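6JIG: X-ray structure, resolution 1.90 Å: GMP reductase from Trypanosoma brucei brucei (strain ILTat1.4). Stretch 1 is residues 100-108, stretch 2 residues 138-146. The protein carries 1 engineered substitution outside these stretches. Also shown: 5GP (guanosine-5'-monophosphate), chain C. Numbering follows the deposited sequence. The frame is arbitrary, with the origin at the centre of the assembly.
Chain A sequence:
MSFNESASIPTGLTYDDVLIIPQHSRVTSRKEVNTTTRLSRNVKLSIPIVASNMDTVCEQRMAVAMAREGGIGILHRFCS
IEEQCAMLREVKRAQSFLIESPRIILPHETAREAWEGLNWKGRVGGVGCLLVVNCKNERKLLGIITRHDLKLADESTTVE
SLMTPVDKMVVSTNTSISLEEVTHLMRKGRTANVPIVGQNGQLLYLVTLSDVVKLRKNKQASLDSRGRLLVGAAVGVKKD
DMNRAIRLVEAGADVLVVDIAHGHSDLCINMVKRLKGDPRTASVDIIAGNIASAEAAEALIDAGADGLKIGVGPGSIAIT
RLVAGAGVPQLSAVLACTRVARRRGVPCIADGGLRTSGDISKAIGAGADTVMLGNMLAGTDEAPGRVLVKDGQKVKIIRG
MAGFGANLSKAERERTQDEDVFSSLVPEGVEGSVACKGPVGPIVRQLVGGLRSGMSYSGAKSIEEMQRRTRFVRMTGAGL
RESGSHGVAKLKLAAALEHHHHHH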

# COMPACT_ATOMS: atom_id res chain seq x y z
N GLU A 100 17.44 -56.49 9.15
CA GLU A 100 17.70 -57.10 10.43
C GLU A 100 16.47 -56.97 11.32
O GLU A 100 15.70 -56.01 11.21
CB GLU A 100 18.92 -56.46 11.11
CG GLU A 100 20.24 -56.72 10.38
CD GLU A 100 21.46 -56.34 11.21
OE1 GLU A 100 21.30 -55.80 12.32
OE2 GLU A 100 22.60 -56.59 10.74
N SER A 101 16.28 -57.95 12.19
CA SER A 101 15.14 -58.01 13.10
C SER A 101 13.81 -57.67 12.41
O SER A 101 13.09 -56.77 12.84
CB SER A 101 15.37 -57.09 14.29
OG SER A 101 16.63 -57.35 14.88
N PRO A 102 13.47 -58.38 11.33
CA PRO A 102 12.21 -58.09 10.65
C PRO A 102 11.03 -58.27 11.60
O PRO A 102 11.09 -59.06 12.55
CB PRO A 102 12.18 -59.10 9.49
CG PRO A 102 13.02 -60.23 9.97
CD PRO A 102 14.10 -59.62 10.83
N ARG A 103 9.98 -57.50 11.36
CA ARG A 103 8.82 -57.54 12.24
C ARG A 103 8.08 -58.87 12.10
O ARG A 103 7.91 -59.40 10.99
CB ARG A 103 7.87 -56.38 11.93
CG ARG A 103 8.52 -54.98 11.97
CD ARG A 103 9.15 -54.71 13.34
NE ARG A 103 8.13 -54.55 14.37
CZ ARG A 103 8.38 -54.47 15.67
NH1 ARG A 103 9.62 -54.52 16.13
NH2 ARG A 103 7.37 -54.32 16.52
N ILE A 104 7.64 -59.41 13.24
CA ILE A 104 7.05 -60.74 13.28
C ILE A 104 5.70 -60.67 13.98
O ILE A 104 5.32 -59.67 14.58
CB ILE A 104 7.97 -61.77 13.97
CG1 ILE A 104 8.53 -61.25 15.29
CG2 ILE A 104 9.11 -62.15 13.06
CD1 ILE A 104 7.63 -61.41 16.46
N ILE A 105 4.97 -61.79 13.91
CA ILE A 105 3.70 -61.95 14.58
C ILE A 105 3.52 -63.43 14.87
O ILE A 105 4.16 -64.28 14.25
CB ILE A 105 2.54 -61.39 13.72
CG1 ILE A 105 1.28 -61.17 14.57
CG2 ILE A 105 2.29 -62.29 12.51
CD1 ILE A 105 0.20 -60.44 13.84
N LEU A 106 2.64 -63.74 15.83
CA LEU A 106 2.43 -65.13 16.22
C LEU A 106 1.16 -65.69 15.59
O LEU A 106 0.23 -64.93 15.29
CB LEU A 106 2.37 -65.26 17.74
CG LEU A 106 3.54 -64.55 18.44
CD1 LEU A 106 3.29 -64.40 19.94
CD2 LEU A 106 4.85 -65.27 18.18
N PRO A 107 1.08 -67.00 15.36
CA PRO A 107 -0.00 -67.52 14.50
C PRO A 107 -1.38 -67.44 15.12
O PRO A 107 -2.37 -67.36 14.37
CB PRO A 107 0.42 -68.98 14.24
CG PRO A 107 1.35 -69.31 15.33
CD PRO A 107 2.07 -68.04 15.68
N HIS A 108 -1.50 -67.44 16.45
CA HIS A 108 -2.81 -67.38 17.09
C HIS A 108 -3.33 -65.96 17.25
O HIS A 108 -4.43 -65.77 17.79
CB HIS A 108 -2.78 -68.08 18.45
CG HIS A 108 -2.45 -69.54 18.38
ND1 HIS A 108 -2.64 -70.29 17.23
CD2 HIS A 108 -1.95 -70.39 19.30
CE1 HIS A 108 -2.26 -71.54 17.46
NE2 HIS A 108 -1.83 -71.63 18.70
N GLU A 138 12.34 -67.99 19.85
CA GLU A 138 12.97 -68.84 18.84
C GLU A 138 12.82 -68.31 17.42
O GLU A 138 13.68 -68.58 16.59
CB GLU A 138 12.40 -70.25 18.86
CG GLU A 138 12.50 -70.98 20.18
CD GLU A 138 11.81 -72.32 20.12
OE1 GLU A 138 11.09 -72.67 21.08
OE2 GLU A 138 11.98 -73.01 19.09
N ARG A 139 11.72 -67.61 17.13
CA ARG A 139 11.46 -67.08 15.79
C ARG A 139 11.59 -68.16 14.71
O ARG A 139 12.12 -67.92 13.63
CB ARG A 139 12.38 -65.89 15.48
CG ARG A 139 12.23 -64.73 16.43
CD ARG A 139 13.05 -63.53 15.99
NE ARG A 139 12.55 -62.30 16.59
CZ ARG A 139 12.25 -61.18 15.93
NH1 ARG A 139 12.42 -61.10 14.61
NH2 ARG A 139 11.81 -60.13 16.59
N LYS A 140 11.12 -69.36 15.03
CA LYS A 140 11.01 -70.40 14.01
C LYS A 140 9.95 -69.98 13.00
O LYS A 140 8.81 -69.69 13.37
CB LYS A 140 10.66 -71.75 14.65
N LEU A 141 10.33 -69.94 11.72
CA LEU A 141 9.47 -69.36 10.70
C LEU A 141 8.33 -70.31 10.36
O LEU A 141 8.57 -71.45 9.93
CB LEU A 141 10.28 -69.02 9.45
CG LEU A 141 9.53 -68.32 8.32
CD1 LEU A 141 9.10 -66.91 8.76
CD2 LEU A 141 10.39 -68.25 7.07
N LEU A 142 7.09 -69.85 10.53
CA LEU A 142 5.91 -70.64 10.18
C LEU A 142 5.24 -70.18 8.90
O LEU A 142 4.55 -70.98 8.25
CB LEU A 142 4.88 -70.60 11.31
CG LEU A 142 5.43 -70.83 12.72
CD1 LEU A 142 4.32 -70.72 13.76
CD2 LEU A 142 6.14 -72.18 12.82
N GLY A 143 5.42 -68.92 8.51
CA GLY A 143 4.78 -68.42 7.32
C GLY A 143 4.90 -66.91 7.26
O GLY A 143 5.69 -66.30 7.98
N ILE A 144 4.08 -66.32 6.40
CA ILE A 144 4.17 -64.89 6.13
C ILE A 144 2.76 -64.34 5.90
O ILE A 144 1.91 -65.02 5.32
CB ILE A 144 5.09 -64.62 4.92
CG1 ILE A 144 5.39 -63.12 4.79
CG2 ILE A 144 4.49 -65.18 3.64
CD1 ILE A 144 6.37 -62.81 3.69
N ILE A 145 2.52 -63.13 6.38
CA ILE A 145 1.24 -62.47 6.20
C ILE A 145 1.47 -61.03 5.74
O ILE A 145 2.34 -60.33 6.26
CB ILE A 145 0.39 -62.53 7.49
CG1 ILE A 145 -1.06 -62.12 7.22
CG2 ILE A 145 1.02 -61.72 8.61
CD1 ILE A 145 -2.04 -62.71 8.21
N THR A 146 0.70 -60.61 4.74
CA THR A 146 0.84 -59.33 4.07
C THR A 146 -0.45 -58.53 4.19
O THR A 146 -1.50 -59.05 4.57
CB THR A 146 1.18 -59.53 2.59
OG1 THR A 146 0.04 -60.10 1.93
CG2 THR A 146 2.36 -60.48 2.45
P 5GP C . 6.65 -53.14 1.44
O1P 5GP C . 6.73 -53.74 0.06
O2P 5GP C . 6.91 -54.13 2.57
O3P 5GP C . 5.61 -52.07 1.67
O5' 5GP C . 8.00 -52.33 1.59
C5' 5GP C . 8.91 -52.74 2.58
C4' 5GP C . 9.89 -51.66 2.91
O4' 5GP C . 9.93 -51.54 4.36
C3' 5GP C . 11.31 -52.02 2.46
O3' 5GP C . 12.03 -50.85 2.06
C2' 5GP C . 11.90 -52.63 3.73
O2' 5GP C . 13.31 -52.63 3.81
C1' 5GP C . 11.24 -51.78 4.82
N9 5GP C . 11.19 -52.48 6.10
C8 5GP C . 11.90 -52.11 7.18
N7 5GP C . 11.68 -52.99 8.18
C5 5GP C . 10.85 -53.95 7.70
C6 5GP C . 10.30 -55.09 8.27
O6 5GP C . 10.57 -55.39 9.45
N1 5GP C . 9.49 -55.86 7.54
C2 5GP C . 9.19 -55.56 6.27
N2 5GP C . 8.36 -56.38 5.58
N3 5GP C . 9.71 -54.44 5.68
C4 5GP C . 10.54 -53.63 6.38

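This is a small contact of mixed character, burying 261 Å² over both sides, centred on the guanidinium of Arg139 and completed by two apolar pairs, and it joins segments that lie far apart in sequence. Arg139 is the largest contributor, with 81 Å² of its surface covered by stretch 1. Its CA-to-CB bond points sideways, but the side chain is nearly extended (chi1 m, chi2 and chi3 t), and this carries the guanidinium to the Ser101–Ile104 segment. There NH1 of Arg139 donates a hydrogen bond to O of Pro102, at 3.2 Å with an N-H...O angle of 153°. The acceptor lies at the edge of the guanidinium, near its plane, where the N-H groups of an arginine point. The bond uses a backbone carbonyl, so on the stretch 1 side it depends on the course of the main chain rather than on a polar side chain. Ile104 covers one face of the same guanidinium, its CG1 lying 3.7 Å from NH2 of Arg139; an aliphatic group can pack against this flat face without blocking the in-plane donors. Ser101 adds only a looser approach, its C atom 4.3 Å from Arg139 NH1.

The remaining contacts are apolar. In Ile105 and Ile145, both buried and both in strands, the CA-to-CB bonds point toward the opposite stretch, and CG2 of Ile105 meets CG2 of Ile145 at 4.1 Å. Pro107 and Leu142 also face each other, and here the approach is tighter: CG of the C-gamma endo proline ring sits 3.6 Å from CD1 of Leu142, close to van der Waals contact. No hydrogen bond links the main chains of the two stretches; CA of Pro107 and CA of Leu142 are 8.0 Å apart, and CA of Ile105 and CA of Ile145 8.7 Å. Stretch 2 makes these contacts through side chains, while stretch 1 also offers main-chain atoms, C of Ser101 and O of Pro102; the two do not meet as neighbouring strands of one sheet.

Next to the arginine contact, stretch 1 also reaches the bound guanosine-5'-monophosphate. The backbone N of Arg103 donates a hydrogen bond to O6 of 5GP at 2.9 Å (157°), and CA of Pro102 lies 3.4 Å from the same O6. The peptide unit between Pro102 and Arg103 thus serves both partners: its carbonyl oxygen accepts from Arg139, while its N-H donates to the guanine base.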